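Local coordinates for nucleotidyltransferase-like protein (PDB 3C18) that is of unestablished function but may act in nucleotidyl transfer, joining a nucleotidyltransferase-like domain to a helical substrate-binding-like domain and a helix-turn-helix domain, at residues P237-E242 and L283-P288; F228-E233 and E246-E251; Q37-L42 and T62-L67; Q20-V25 and T95-R100. All coordinates share one frame; numbering follows the deposited sequence.

Interaction 1: P237-E242 and L283-P288; sequences PWTMHE and LVTYEP
Y286 holds CG anti to its carbonyl carbon (chi1 -53°), bringing its ring alongside the start of helix 240-245, whereas selenomethionine M240 sets CG anti to the backbone N and then bends at chi2 and chi3. The two side chains cross obliquely, M240 CE lying 3.9 Å from Y286 CE2. Next to this contact the backbones of W238 and Y286 form an antiparallel hydrogen-bonded pair: W238 N gives a nearly straight bond (168°) to Y286 O, and Y286 N returns one of 2.8 Å to W238 O. P237 presses its CB to 3.6 Å from T285 CB and turns CG toward E287 OE1. Beyond it the pairing loosens, and by M240 a water bridges the backbones, accepting from M240 N and donating to V284 O. T239 and E242 close a capping box: E242 N donates to T239 OG1 at 3.0 Å, and T239 N reaches E242 OE1 from above the carboxylate plane. Strand 281-288 is the middle strand of a three-stranded antiparallel sheet, consistent with the wing of a winged-helix domain, between strands 238-239 and 269-275. Y286 rests on helices 220-231 and 253-265, its hydroxyl bonded to H57 of the second subunit.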
loop_
_atom_site.group_PDB
_atom_site.type_symbol
_atom_site.label_atom_id
_atom_site.label_comp_id
_atom_site.label_asym_id
_atom_site.label_seq_id
_atom_site.Cartn_x
_atom_site.Cartn_y
_atom_site.Cartn_z
ATOM N N PRO A 237 31.191 -0.449 8.087
ATOM C CA PRO A 237 29.835 -0.928 8.308
ATOM C C PRO A 237 28.896 0.185 8.674
ATOM O O PRO A 237 29.321 1.260 9.036
ATOM C CB PRO A 237 30.015 -1.895 9.468
ATOM C CG PRO A 237 31.431 -2.269 9.438
ATOM C CD PRO A 237 32.156 -1.065 8.984
ATOM N N TRP A 238 27.608 -0.129 8.567
ATOM C CA TRP A 238 26.524 0.776 8.882
ATOM C C TRP A 238 25.795 0.316 10.097
ATOM O O TRP A 238 25.587 -0.896 10.273
ATOM C CB TRP A 238 25.498 0.750 7.789
ATOM C CG TRP A 238 25.929 1.222 6.462
ATOM C CD1 TRP A 238 26.789 0.602 5.608
ATOM C CD2 TRP A 238 25.441 2.373 5.780
ATOM N NE1 TRP A 238 26.885 1.330 4.440
ATOM C CE2 TRP A 238 26.095 2.437 4.540
ATOM C CE3 TRP A 238 24.541 3.375 6.107
ATOM C CZ2 TRP A 238 25.828 3.419 3.609
ATOM C CZ3 TRP A 238 24.302 4.372 5.183
ATOM C CH2 TRP A 238 24.938 4.383 3.949
ATOM N N THR A 239 25.350 1.265 10.926
ATOM C CA THR A 239 24.402 0.877 11.992
ATOM C C THR A 239 23.010 0.823 11.332
ATOM O O THR A 239 22.797 1.388 10.285
ATOM C CB THR A 239 24.365 1.899 13.130
ATOM O OG1 THR A 239 23.886 3.145 12.623
ATOM C CG2 THR A 239 25.721 2.097 13.746
HETATM N N MSE A 240 22.053 0.159 11.962
HETATM C CA MSE A 240 20.691 0.123 11.435
HETATM C C MSE A 240 20.142 1.521 11.337
HETATM O O MSE A 240 19.534 1.898 10.354
HETATM C CB MSE A 240 19.766 -0.713 12.336
HETATM C CG MSE A 240 18.314 -0.783 11.896
HETATM SE SE MSE A 240 18.085 -1.332 10.023
HETATM C CE MSE A 240 18.691 -3.177 10.025
ATOM N N HIS A 241 20.357 2.300 12.377
ATOM C CA HIS A 241 19.841 3.698 12.382
ATOM C C HIS A 241 20.382 4.496 11.215
ATOM O O HIS A 241 19.675 5.252 10.557
ATOM C CB HIS A 241 20.104 4.397 13.710
ATOM C CG HIS A 241 19.393 5.700 13.852
ATOM N ND1 HIS A 241 18.039 5.823 13.629
ATOM C CD2 HIS A 241 19.833 6.926 14.225
ATOM C CE1 HIS A 241 17.685 7.079 13.832
ATOM N NE2 HIS A 241 18.749 7.767 14.204
ATOM N N GLU A 242 21.632 4.277 10.914
ATOM C CA GLU A 242 22.282 4.986 9.801
ATOM C C GLU A 242 21.632 4.607 8.460
ATOM O O GLU A 242 21.454 5.414 7.556
ATOM C CB GLU A 242 23.765 4.677 9.770
ATOM C CG GLU A 242 24.537 5.430 10.851
ATOM C CD GLU A 242 26.018 5.035 10.933
ATOM O OE1 GLU A 242 26.409 3.980 10.399
ATOM O OE2 GLU A 242 26.799 5.782 11.577
ATOM N N LEU A 283 26.595 -1.360 19.284
ATOM C CA LEU A 283 25.758 -1.096 18.131
ATOM C C LEU A 283 25.990 -2.224 17.169
ATOM O O LEU A 283 27.109 -2.617 16.944
ATOM C CB LEU A 283 26.142 0.224 17.438
ATOM C CG LEU A 283 25.468 1.486 18.017
ATOM C CD1 LEU A 283 25.257 1.309 19.477
ATOM C CD2 LEU A 283 26.333 2.656 17.762
ATOM N N VAL A 284 24.894 -2.759 16.636
ATOM C CA VAL A 284 24.952 -3.760 15.592
ATOM C C VAL A 284 25.273 -3.045 14.313
ATOM O O VAL A 284 24.739 -1.970 14.053
ATOM C CB VAL A 284 23.637 -4.500 15.446
ATOM C CG1 VAL A 284 23.815 -5.687 14.549
ATOM C CG2 VAL A 284 23.128 -4.887 16.878
ATOM N N THR A 285 26.172 -3.647 13.522
ATOM C CA THR A 285 26.631 -3.039 12.268
ATOM C C THR A 285 26.598 -4.061 11.147
ATOM O O THR A 285 26.624 -5.286 11.383
ATOM C CB THR A 285 28.041 -2.400 12.401
ATOM O OG1 THR A 285 29.021 -3.417 12.590
ATOM C CG2 THR A 285 28.110 -1.454 13.584
ATOM N N TYR A 286 26.385 -3.529 9.962
ATOM C CA TYR A 286 26.126 -4.318 8.758
ATOM C C TYR A 286 26.970 -3.850 7.611
ATOM O O TYR A 286 27.189 -2.634 7.402
ATOM C CB TYR A 286 24.673 -4.184 8.353
ATOM C CG TYR A 286 23.717 -4.506 9.469
ATOM C CD1 TYR A 286 23.413 -5.798 9.786
ATOM C CD2 TYR A 286 23.167 -3.498 10.248
ATOM C CE1 TYR A 286 22.544 -6.091 10.818
ATOM C CE2 TYR A 286 22.290 -3.793 11.282
ATOM C CZ TYR A 286 21.976 -5.111 11.552
ATOM O OH TYR A 286 21.113 -5.461 12.581
ATOM N N GLU A 287 27.465 -4.821 6.858
ATOM C CA GLU A 287 28.354 -4.488 5.745
ATOM C C GLU A 287 28.161 -5.478 4.596
ATOM O O GLU A 287 28.089 -6.655 4.848
ATOM C CB GLU A 287 29.810 -4.570 6.220
ATOM C CG GLU A 287 30.808 -3.844 5.331
ATOM C CD GLU A 287 32.225 -3.876 5.916
ATOM O OE1 GLU A 287 32.475 -4.725 6.812
ATOM O OE2 GLU A 287 33.057 -3.028 5.490
ATOM N N PRO A 288 28.084 -4.994 3.356
ATOM C CA PRO A 288 27.979 -5.967 2.273
ATOM C C PRO A 288 29.271 -6.752 2.126
ATOM O O PRO A 288 30.374 -6.208 2.231
ATOM C CB PRO A 288 27.717 -5.114 1.023
ATOM C CG PRO A 288 27.685 -3.689 1.481
ATOM C CD PRO A 288 28.295 -3.630 2.857
HETATM O O HOH W 1 22.738 -0.777 14.959
#

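Interaction 2: F228-E233 and E246-E251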
loop_
_atom_site.group_PDB
_atom_site.type_symbol
_atom_site.label_atom_id
_atom_site.label_comp_id
_atom_site.label_asym_id
_atom_site.label_seq_id
_atom_site.Cartn_x
_atom_site.Cartn_y
_atom_site.Cartn_z
ATOM N N PHE A 228 22.856 -2.866 -1.771
ATOM C CA PHE A 228 24.320 -3.107 -1.679
ATOM C C PHE A 228 25.126 -1.952 -2.262
ATOM O O PHE A 228 26.126 -1.531 -1.715
ATOM C CB PHE A 228 24.728 -4.391 -2.384
ATOM C CG PHE A 228 24.019 -5.599 -1.875
ATOM C CD1 PHE A 228 23.609 -5.650 -0.560
ATOM C CD2 PHE A 228 23.839 -6.701 -2.690
ATOM C CE1 PHE A 228 22.987 -6.772 -0.065
ATOM C CE2 PHE A 228 23.178 -7.821 -2.212
ATOM C CZ PHE A 228 22.758 -7.845 -0.891
ATOM N N GLU A 229 24.618 -1.390 -3.335
ATOM C CA GLU A 229 25.303 -0.298 -4.017
ATOM C C GLU A 229 25.306 0.924 -3.118
ATOM O O GLU A 229 26.308 1.629 -3.022
ATOM C CB GLU A 229 24.632 0.062 -5.336
ATOM C CG GLU A 229 25.312 1.203 -6.110
ATOM N N VAL A 230 24.180 1.190 -2.463
ATOM C CA VAL A 230 24.117 2.348 -1.542
ATOM C C VAL A 230 25.088 2.097 -0.382
ATOM O O VAL A 230 25.814 2.991 0.059
ATOM C CB VAL A 230 22.691 2.607 -1.002
ATOM C CG1 VAL A 230 22.715 3.532 0.242
ATOM C CG2 VAL A 230 21.841 3.198 -2.092
HETATM N N MSE A 231 25.124 0.860 0.094
HETATM C CA MSE A 231 25.962 0.526 1.258
HETATM C C MSE A 231 27.439 0.660 0.962
HETATM O O MSE A 231 28.235 1.101 1.801
HETATM C CB MSE A 231 25.637 -0.852 1.789
HETATM C CG MSE A 231 24.361 -0.891 2.538
HETATM SE SE MSE A 231 23.840 -2.659 3.157
HETATM C CE MSE A 231 24.952 -2.762 4.745
ATOM N N ARG A 232 27.809 0.348 -0.266
ATOM C CA ARG A 232 29.222 0.347 -0.639
ATOM C C ARG A 232 29.720 1.745 -0.891
ATOM O O ARG A 232 30.878 1.916 -1.200
ATOM C CB ARG A 232 29.477 -0.491 -1.880
ATOM C CG ARG A 232 29.452 -1.944 -1.587
ATOM C CD ARG A 232 29.447 -2.737 -2.883
ATOM N NE ARG A 232 29.410 -4.160 -2.561
ATOM C CZ ARG A 232 28.629 -5.031 -3.179
ATOM N NH1 ARG A 232 27.823 -4.605 -4.144
ATOM N NH2 ARG A 232 28.639 -6.309 -2.822
ATOM N N GLU A 233 28.838 2.722 -0.769
ATOM C CA GLU A 233 29.245 4.129 -0.908
ATOM C C GLU A 233 30.087 4.564 0.276
ATOM O O GLU A 233 30.624 5.674 0.304
ATOM C CB GLU A 233 28.071 5.077 -1.095
ATOM C CG GLU A 233 27.533 4.950 -2.489
ATOM C CD GLU A 233 26.458 5.954 -2.823
ATOM O OE1 GLU A 233 25.712 6.405 -1.904
ATOM O OE2 GLU A 233 26.355 6.272 -4.032
ATOM N N GLU A 246 19.340 7.071 5.890
ATOM C CA GLU A 246 19.961 7.349 4.579
ATOM C C GLU A 246 18.863 7.673 3.582
ATOM O O GLU A 246 17.944 6.910 3.394
ATOM C CB GLU A 246 20.751 6.136 4.140
ATOM C CG GLU A 246 21.479 6.280 2.853
ATOM C CD GLU A 246 22.529 7.352 2.893
ATOM O OE1 GLU A 246 23.037 7.677 3.999
ATOM O OE2 GLU A 246 22.811 7.891 1.812
ATOM N N SER A 247 18.962 8.812 2.936
ATOM C CA SER A 247 17.853 9.271 2.089
ATOM C C SER A 247 17.552 8.338 0.929
ATOM O O SER A 247 16.380 8.077 0.610
ATOM C CB SER A 247 18.096 10.705 1.615
ATOM O OG SER A 247 19.169 10.733 0.719
ATOM N N ARG A 248 18.593 7.751 0.369
ATOM C CA ARG A 248 18.402 6.883 -0.808
ATOM C C ARG A 248 17.641 5.612 -0.488
ATOM O O ARG A 248 17.195 4.871 -1.398
ATOM C CB ARG A 248 19.719 6.538 -1.481
ATOM C CG ARG A 248 20.408 7.744 -2.117
ATOM C CD ARG A 248 21.690 7.330 -2.799
ATOM N NE ARG A 248 21.394 6.463 -3.942
ATOM C CZ ARG A 248 22.298 5.710 -4.569
ATOM N NH1 ARG A 248 23.563 5.710 -4.148
ATOM N NH2 ARG A 248 21.939 4.946 -5.605
ATOM N N LEU A 249 17.467 5.370 0.803
ATOM C CA LEU A 249 16.787 4.123 1.269
ATOM C C LEU A 249 15.404 4.396 1.837
ATOM O O LEU A 249 14.763 3.551 2.416
ATOM C CB LEU A 249 17.635 3.425 2.316
ATOM C CG LEU A 249 19.003 2.921 1.823
ATOM C CD1 LEU A 249 19.823 2.327 2.970
ATOM C CD2 LEU A 249 18.791 1.918 0.643
ATOM N N THR A 250 14.957 5.616 1.653
ATOM C CA THR A 250 13.668 6.085 2.203
ATOM C C THR A 250 12.531 5.146 1.911
ATOM O O THR A 250 11.740 4.799 2.757
ATOM C CB THR A 250 13.259 7.449 1.597
ATOM O OG1 THR A 250 14.122 8.475 2.096
ATOM C CG2 THR A 250 11.790 7.787 1.924
ATOM N N GLU A 251 12.440 4.761 0.660
ATOM C CA GLU A 251 11.321 3.910 0.202
ATOM C C GLU A 251 11.429 2.495 0.725
ATOM O O GLU A 251 10.472 1.737 0.681
ATOM C CB GLU A 251 11.248 3.871 -1.321
ATOM C CG GLU A 251 11.041 5.241 -1.975
ATOM C CD GLU A 251 9.692 5.876 -1.599
ATOM O OE1 GLU A 251 8.708 5.143 -1.343
ATOM O OE2 GLU A 251 9.625 7.116 -1.589
#
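R248 leaves its backbone with CG anti to the carbonyl carbon, and its CB already lies 4.0 Å from V230 CG2. The chain runs straight through chi2, then bends at chi3 (66°), so that the head folds back past the valine, the two side chains sliding by each other in opposite directions. CD only grazes V230 CG2; NE comes closer, and CZ closest, at 3.6 Å from the same methyl. V230 CG2 thus sits 3.5 Å above the guanidinium plane, over its centre. Both terminal nitrogens flank this methyl, and NH1 also makes a salt bridge with E233, 2.9 Å from OE2. The carboxylate meets the guanidinium at its edge, the two planes turned 53° apart. E233 OE1 also lies 4.9 Å from E246 OE2, a pair of like charges that R248 could partly offset. The other valine methyl, CG1, meets E246 CG and L249 CG tip to tip, the latter at 4.1 Å, so V230 wedges between the charged head of R248 and the buried leucine. On the far segment a 3-10 turn is tightened by S247 O, which accepts from both T250 N and T250 OG1. Helix 220-231 is thereby joined to the turn of a helix-turn-helix, between helices 240-245 and 253-265; with the following strands the layout is consistent with a winged helix, in which helix 253-265 would hold the recognition-helix position.

Interaction 3: Q37-L42 and T62-L67; sequences QFDVLL and TLRVSL
F38 and R64 cross at about a right angle, the arginine chain passing over one face of the phenyl ring. R64 CB makes a CH-pi contact 4.0 Å from the F38 ring centroid, and the bend at chi3 brings the guanidinium over the CE1 rim of the ring, its plane tilted 45°, with F38 CE1 over one guanidinium face and 3.3 Å from R64 NH2. The ring edge at CD2 faces the backbone, 3.4 Å from V65 C. D39 comes from the other direction: its OD2 uses the anti lone pair to accept from R64 N at 2.8 Å, while D39 N and V40 N both donate to R64 O. These bonds open a parallel strand pairing, V40 beside V65 and L42 beside L67, within the mixed sheet of the nucleotidyltransferase-like domain. S66 N then donates to V40 O and L42 N to S66 O, the latter at 171°. On the face carrying V40 and L42, toward helix 2-15, L42 CD1 crosses obliquely to V65 CG1 at 3.7 Å. D39 CB is pressed tightly by L63 CD1, at 3.3 Å. Two waters donate to Q37 O and accept only weakly from R64 NH1. F38 also packs on Y286 of the second subunit.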
loop_
_atom_site.group_PDB
_atom_site.type_symbol
_atom_site.label_atom_id
_atom_site.label_comp_id
_atom_site.label_asym_id
_atom_site.label_seq_id
_atom_site.Cartn_x
_atom_site.Cartn_y
_atom_site.Cartn_z
ATOM N N GLN A 37 -14.483 8.822 -15.774
ATOM C CA GLN A 37 -15.902 8.668 -16.239
ATOM C C GLN A 37 -16.463 9.998 -16.718
ATOM O O GLN A 37 -17.691 10.217 -16.785
ATOM C CB GLN A 37 -16.807 8.070 -15.165
ATOM C CG GLN A 37 -16.587 6.555 -14.970
ATOM C CD GLN A 37 -15.451 6.253 -14.005
ATOM O OE1 GLN A 37 -15.227 6.990 -13.048
ATOM N NE2 GLN A 37 -14.725 5.171 -14.259
ATOM N N PHE A 38 -15.515 10.883 -17.012
ATOM C CA PHE A 38 -15.777 12.196 -17.620
ATOM C C PHE A 38 -15.301 12.195 -19.063
ATOM O O PHE A 38 -14.807 11.182 -19.552
ATOM C CB PHE A 38 -15.115 13.328 -16.819
ATOM C CG PHE A 38 -15.931 13.784 -15.646
ATOM C CD1 PHE A 38 -17.030 13.060 -15.231
ATOM C CD2 PHE A 38 -15.615 14.921 -14.967
ATOM C CE1 PHE A 38 -17.788 13.479 -14.166
ATOM C CE2 PHE A 38 -16.369 15.329 -13.906
ATOM C CZ PHE A 38 -17.453 14.600 -13.494
ATOM N N ASP A 39 -15.413 13.351 -19.709
ATOM C CA ASP A 39 -15.186 13.496 -21.156
ATOM C C ASP A 39 -13.756 13.864 -21.475
ATOM O O ASP A 39 -13.201 13.474 -22.501
ATOM C CB ASP A 39 -16.096 14.593 -21.754
ATOM C CG ASP A 39 -17.569 14.295 -21.586
ATOM O OD1 ASP A 39 -17.958 13.153 -21.851
ATOM O OD2 ASP A 39 -18.344 15.198 -21.191
ATOM N N VAL A 40 -13.199 14.699 -20.611
ATOM C CA VAL A 40 -11.818 15.151 -20.746
ATOM C C VAL A 40 -11.193 15.223 -19.380
ATOM O O VAL A 40 -11.811 15.690 -18.436
ATOM C CB VAL A 40 -11.706 16.541 -21.433
ATOM C CG1 VAL A 40 -10.272 17.046 -21.390
ATOM C CG2 VAL A 40 -12.194 16.446 -22.872
ATOM N N LEU A 41 -9.971 14.728 -19.285
ATOM C CA LEU A 41 -9.204 14.832 -18.046
ATOM C C LEU A 41 -8.050 15.785 -18.307
ATOM O O LEU A 41 -7.329 15.682 -19.282
ATOM C CB LEU A 41 -8.699 13.470 -17.570
ATOM C CG LEU A 41 -8.077 13.470 -16.153
ATOM C CD1 LEU A 41 -8.472 12.271 -15.369
ATOM C CD2 LEU A 41 -6.580 13.614 -16.166
ATOM N N LEU A 42 -7.937 16.766 -17.446
ATOM C CA LEU A 42 -6.849 17.706 -17.516
ATOM C C LEU A 42 -5.905 17.415 -16.375
ATOM O O LEU A 42 -6.316 17.278 -15.240
ATOM C CB LEU A 42 -7.359 19.139 -17.369
ATOM C CG LEU A 42 -8.116 19.785 -18.514
ATOM C CD1 LEU A 42 -8.709 21.115 -18.048
ATOM C CD2 LEU A 42 -7.206 19.977 -19.722
ATOM N N THR A 62 -21.503 21.349 -22.278
ATOM C CA THR A 62 -21.947 19.968 -22.248
ATOM C C THR A 62 -20.809 19.026 -21.817
ATOM O O THR A 62 -21.014 17.848 -21.487
ATOM C CB THR A 62 -22.499 19.592 -23.645
ATOM O OG1 THR A 62 -22.907 18.225 -23.636
ATOM C CG2 THR A 62 -21.441 19.790 -24.753
ATOM N N LEU A 63 -19.607 19.602 -21.808
ATOM C CA LEU A 63 -18.356 18.859 -21.604
ATOM C C LEU A 63 -17.959 18.756 -20.154
ATOM O O LEU A 63 -17.695 19.755 -19.512
ATOM C CB LEU A 63 -17.215 19.521 -22.382
ATOM C CG LEU A 63 -15.928 18.694 -22.479
ATOM C CD1 LEU A 63 -16.139 17.481 -23.400
ATOM C CD2 LEU A 63 -14.770 19.532 -22.970
ATOM N N ARG A 64 -17.916 17.525 -19.665
ATOM C CA ARG A 64 -17.525 17.223 -18.281
ATOM C C ARG A 64 -16.038 17.003 -18.212
ATOM O O ARG A 64 -15.463 16.193 -18.938
ATOM C CB ARG A 64 -18.255 15.994 -17.751
ATOM C CG ARG A 64 -19.734 16.163 -17.711
ATOM C CD ARG A 64 -20.438 14.843 -17.598
ATOM N NE ARG A 64 -20.628 14.418 -16.219
ATOM C CZ ARG A 64 -20.869 13.161 -15.850
ATOM N NH1 ARG A 64 -20.926 12.195 -16.758
ATOM N NH2 ARG A 64 -21.029 12.865 -14.567
ATOM N N VAL A 65 -15.419 17.755 -17.321
ATOM C CA VAL A 65 -13.967 17.820 -17.212
ATOM C C VAL A 65 -13.519 17.532 -15.793
ATOM O O VAL A 65 -13.958 18.162 -14.861
ATOM C CB VAL A 65 -13.461 19.235 -17.607
ATOM C CG1 VAL A 65 -11.933 19.328 -17.591
ATOM C CG2 VAL A 65 -14.012 19.626 -18.956
ATOM N N SER A 66 -12.641 16.540 -15.668
ATOM C CA SER A 66 -11.931 16.265 -14.411
ATOM C C SER A 66 -10.544 16.916 -14.456
ATOM O O SER A 66 -9.793 16.757 -15.398
ATOM C CB SER A 66 -11.763 14.760 -14.176
ATOM O OG SER A 66 -11.246 14.541 -12.879
ATOM N N LEU A 67 -10.232 17.661 -13.416
ATOM C CA LEU A 67 -8.929 18.265 -13.306
ATOM C C LEU A 67 -8.117 17.681 -12.143
ATOM O O LEU A 67 -8.495 17.790 -10.962
ATOM C CB LEU A 67 -9.076 19.770 -13.191
ATOM C CG LEU A 67 -7.817 20.607 -13.377
ATOM C CD1 LEU A 67 -8.145 21.942 -13.963
ATOM C CD2 LEU A 67 -7.112 20.750 -12.038
HETATM O O HOH W 2 -18.705 12.022 -19.265
HETATM O O HOH W 3 -20.056 8.926 -16.774
#

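Interaction 4: Q20-V25 and T95-R100; sequences QGIIAV and TIIFER
I22 and Q20 have the most surface buried here, with F98 among the next. I22 keeps CG1 anti to its carbonyl carbon (chi1 -52°), which sends CD1 obliquely across F98 to 4.0 Å from F98 CB. Its CG2 branch turns the other way and meets I97 CB. I22 O accepts from I97 N at 2.7 Å and only weakly from F98 N, so I97 and F98 both face one residue: a classic beta bulge in strand 95-99, the edge strand, within this chain, of the mixed nucleotidyltransferase-like sheet. I22 N closes the pair by donating to F98 O. Beyond the bulge the register moves by one, A24 pairing with T95 through two bonds and leaving A24 CB 3.7 Å from I97 CG1. Q20 acts through its backbone: Q20 O takes R100 N at 3.0 Å, with the donor 45° above the carbonyl plane, while its CB is directed away from strand 95-99, and NE2 bonds to E18 O. F98 CG stands anti to the backbone N, and F98 CZ lies 3.6 Å above one face of the R100 guanidinium. R100 NH1 in turn bonds to T19 O. I97 and A24 face helix 2-15, whereas I23 and I96 meet L104 of helix 103-110.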
loop_
_atom_site.group_PDB
_atom_site.type_symbol
_atom_site.label_atom_id
_atom_site.label_comp_id
_atom_site.label_asym_id
_atom_site.label_seq_id
_atom_site.Cartn_x
_atom_site.Cartn_y
_atom_site.Cartn_z
ATOM N N GLN A 20 3.794 24.060 -14.447
ATOM C CA GLN A 20 4.867 23.566 -15.345
ATOM C C GLN A 20 4.296 22.935 -16.603
ATOM O O GLN A 20 4.933 22.883 -17.649
ATOM C CB GLN A 20 5.763 22.545 -14.627
ATOM C CG GLN A 20 6.310 23.044 -13.315
ATOM C CD GLN A 20 7.139 24.289 -13.502
ATOM O OE1 GLN A 20 8.085 24.283 -14.260
ATOM N NE2 GLN A 20 6.789 25.364 -12.810
ATOM N N GLY A 21 3.078 22.451 -16.501
ATOM C CA GLY A 21 2.455 21.791 -17.643
ATOM C C GLY A 21 1.002 21.464 -17.470
ATOM O O GLY A 21 0.489 21.352 -16.359
ATOM N N ILE A 22 0.335 21.390 -18.604
ATOM C CA ILE A 22 -1.057 21.006 -18.674
ATOM C C ILE A 22 -1.260 20.069 -19.835
ATOM O O ILE A 22 -0.891 20.349 -20.966
ATOM C CB ILE A 22 -2.007 22.212 -18.801
ATOM C CG1 ILE A 22 -1.728 23.252 -17.705
ATOM C CG2 ILE A 22 -3.455 21.764 -18.753
ATOM C CD1 ILE A 22 -2.532 24.502 -17.914
ATOM N N ILE A 23 -1.805 18.920 -19.498
ATOM C CA ILE A 23 -2.055 17.836 -20.429
ATOM C C ILE A 23 -3.537 17.561 -20.497
ATOM O O ILE A 23 -4.224 17.594 -19.490
ATOM C CB ILE A 23 -1.337 16.537 -19.941
ATOM C CG1 ILE A 23 0.099 16.497 -20.460
ATOM C CG2 ILE A 23 -2.082 15.299 -20.380
ATOM C CD1 ILE A 23 0.244 15.945 -21.857
ATOM N N ALA A 24 -4.019 17.280 -21.702
ATOM C CA ALA A 24 -5.408 16.909 -21.912
ATOM C C ALA A 24 -5.533 15.487 -22.496
ATOM O O ALA A 24 -4.821 15.102 -23.415
ATOM C CB ALA A 24 -6.116 17.951 -22.775
ATOM N N VAL A 25 -6.441 14.724 -21.906
ATOM C CA VAL A 25 -6.726 13.361 -22.303
ATOM C C VAL A 25 -8.217 13.189 -22.515
ATOM O O VAL A 25 -9.024 13.437 -21.631
ATOM C CB VAL A 25 -6.331 12.385 -21.184
ATOM C CG1 VAL A 25 -6.435 10.923 -21.652
ATOM C CG2 VAL A 25 -4.940 12.717 -20.668
ATOM N N THR A 95 -2.285 15.117 -24.712
ATOM C CA THR A 95 -1.976 16.303 -25.524
ATOM C C THR A 95 -1.523 17.464 -24.681
ATOM O O THR A 95 -2.196 17.850 -23.738
ATOM C CB THR A 95 -3.203 16.768 -26.298
ATOM O OG1 THR A 95 -3.684 15.694 -27.115
ATOM C CG2 THR A 95 -2.885 17.995 -27.143
ATOM N N ILE A 96 -0.374 18.021 -25.032
ATOM C CA ILE A 96 0.225 19.148 -24.283
ATOM C C ILE A 96 -0.505 20.437 -24.617
ATOM O O ILE A 96 -0.464 20.914 -25.742
ATOM C CB ILE A 96 1.718 19.341 -24.594
ATOM C CG1 ILE A 96 2.525 18.142 -24.098
ATOM C CG2 ILE A 96 2.253 20.612 -23.981
ATOM C CD1 ILE A 96 3.884 18.107 -24.685
ATOM N N ILE A 97 -1.181 20.982 -23.613
ATOM C CA ILE A 97 -1.985 22.196 -23.758
ATOM C C ILE A 97 -1.124 23.390 -23.445
ATOM O O ILE A 97 -1.275 24.456 -24.028
ATOM C CB ILE A 97 -3.209 22.198 -22.790
ATOM C CG1 ILE A 97 -4.239 21.164 -23.228
ATOM C CG2 ILE A 97 -3.869 23.536 -22.739
ATOM C CD1 ILE A 97 -4.683 21.312 -24.638
ATOM N N PHE A 98 -0.193 23.191 -22.530
ATOM C CA PHE A 98 0.643 24.281 -22.047
ATOM C C PHE A 98 1.804 23.754 -21.267
ATOM O O PHE A 98 1.678 22.765 -20.559
ATOM C CB PHE A 98 -0.185 25.201 -21.138
ATOM C CG PHE A 98 0.635 26.193 -20.375
ATOM C CD1 PHE A 98 0.977 27.409 -20.938
ATOM C CD2 PHE A 98 1.082 25.906 -19.098
ATOM C CE1 PHE A 98 1.748 28.315 -20.237
ATOM C CE2 PHE A 98 1.857 26.797 -18.403
ATOM C CZ PHE A 98 2.193 27.999 -18.962
ATOM N N GLU A 99 2.935 24.431 -21.393
ATOM C CA GLU A 99 4.092 24.077 -20.576
ATOM C C GLU A 99 5.101 25.186 -20.458
ATOM O O GLU A 99 5.169 26.083 -21.277
ATOM C CB GLU A 99 4.771 22.806 -21.093
ATOM C CG GLU A 99 5.284 22.924 -22.513
ATOM C CD GLU A 99 6.169 21.761 -22.924
ATOM O OE1 GLU A 99 6.875 21.199 -22.064
ATOM O OE2 GLU A 99 6.165 21.412 -24.117
ATOM N N ARG A 100 5.847 25.116 -19.373
ATOM C CA ARG A 100 6.966 25.997 -19.150
ATOM C C ARG A 100 8.230 25.176 -19.099
ATOM O O ARG A 100 8.251 24.090 -18.546
ATOM C CB ARG A 100 6.828 26.757 -17.833
ATOM C CG ARG A 100 5.819 27.889 -17.848
ATOM C CD ARG A 100 5.861 28.645 -16.522
ATOM N NE ARG A 100 5.020 29.832 -16.557
ATOM C CZ ARG A 100 3.767 29.873 -16.124
ATOM N NH1 ARG A 100 3.209 28.794 -15.610
ATOM N NH2 ARG A 100 3.070 31.000 -16.197
#

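Interactions 4 and 3 belong to the nucleotidyltransferase-like range and share one sheet: strands 19-26 and 40-46 are neighbours, bonded through L41 N and V25 O, and the centres lie 15 Å apart. Along the chain interaction 4 brackets interaction 3. Interactions 1 and 2 follow, their segments alternating, with centres 12 Å apart in the helix-turn-helix range; W238 NE1 probably hydrogen-bonds M231 O between them. The two groups sit well apart, interactions 1 and 3 having centres about 51 Å apart on opposite sides of the chain's centre. The dimer brings their counterparts together, F38 of one subunit packing on Y286 of the other, so the nucleotidyltransferase-like sheet of one subunit meets the helix-turn-helix region of the other.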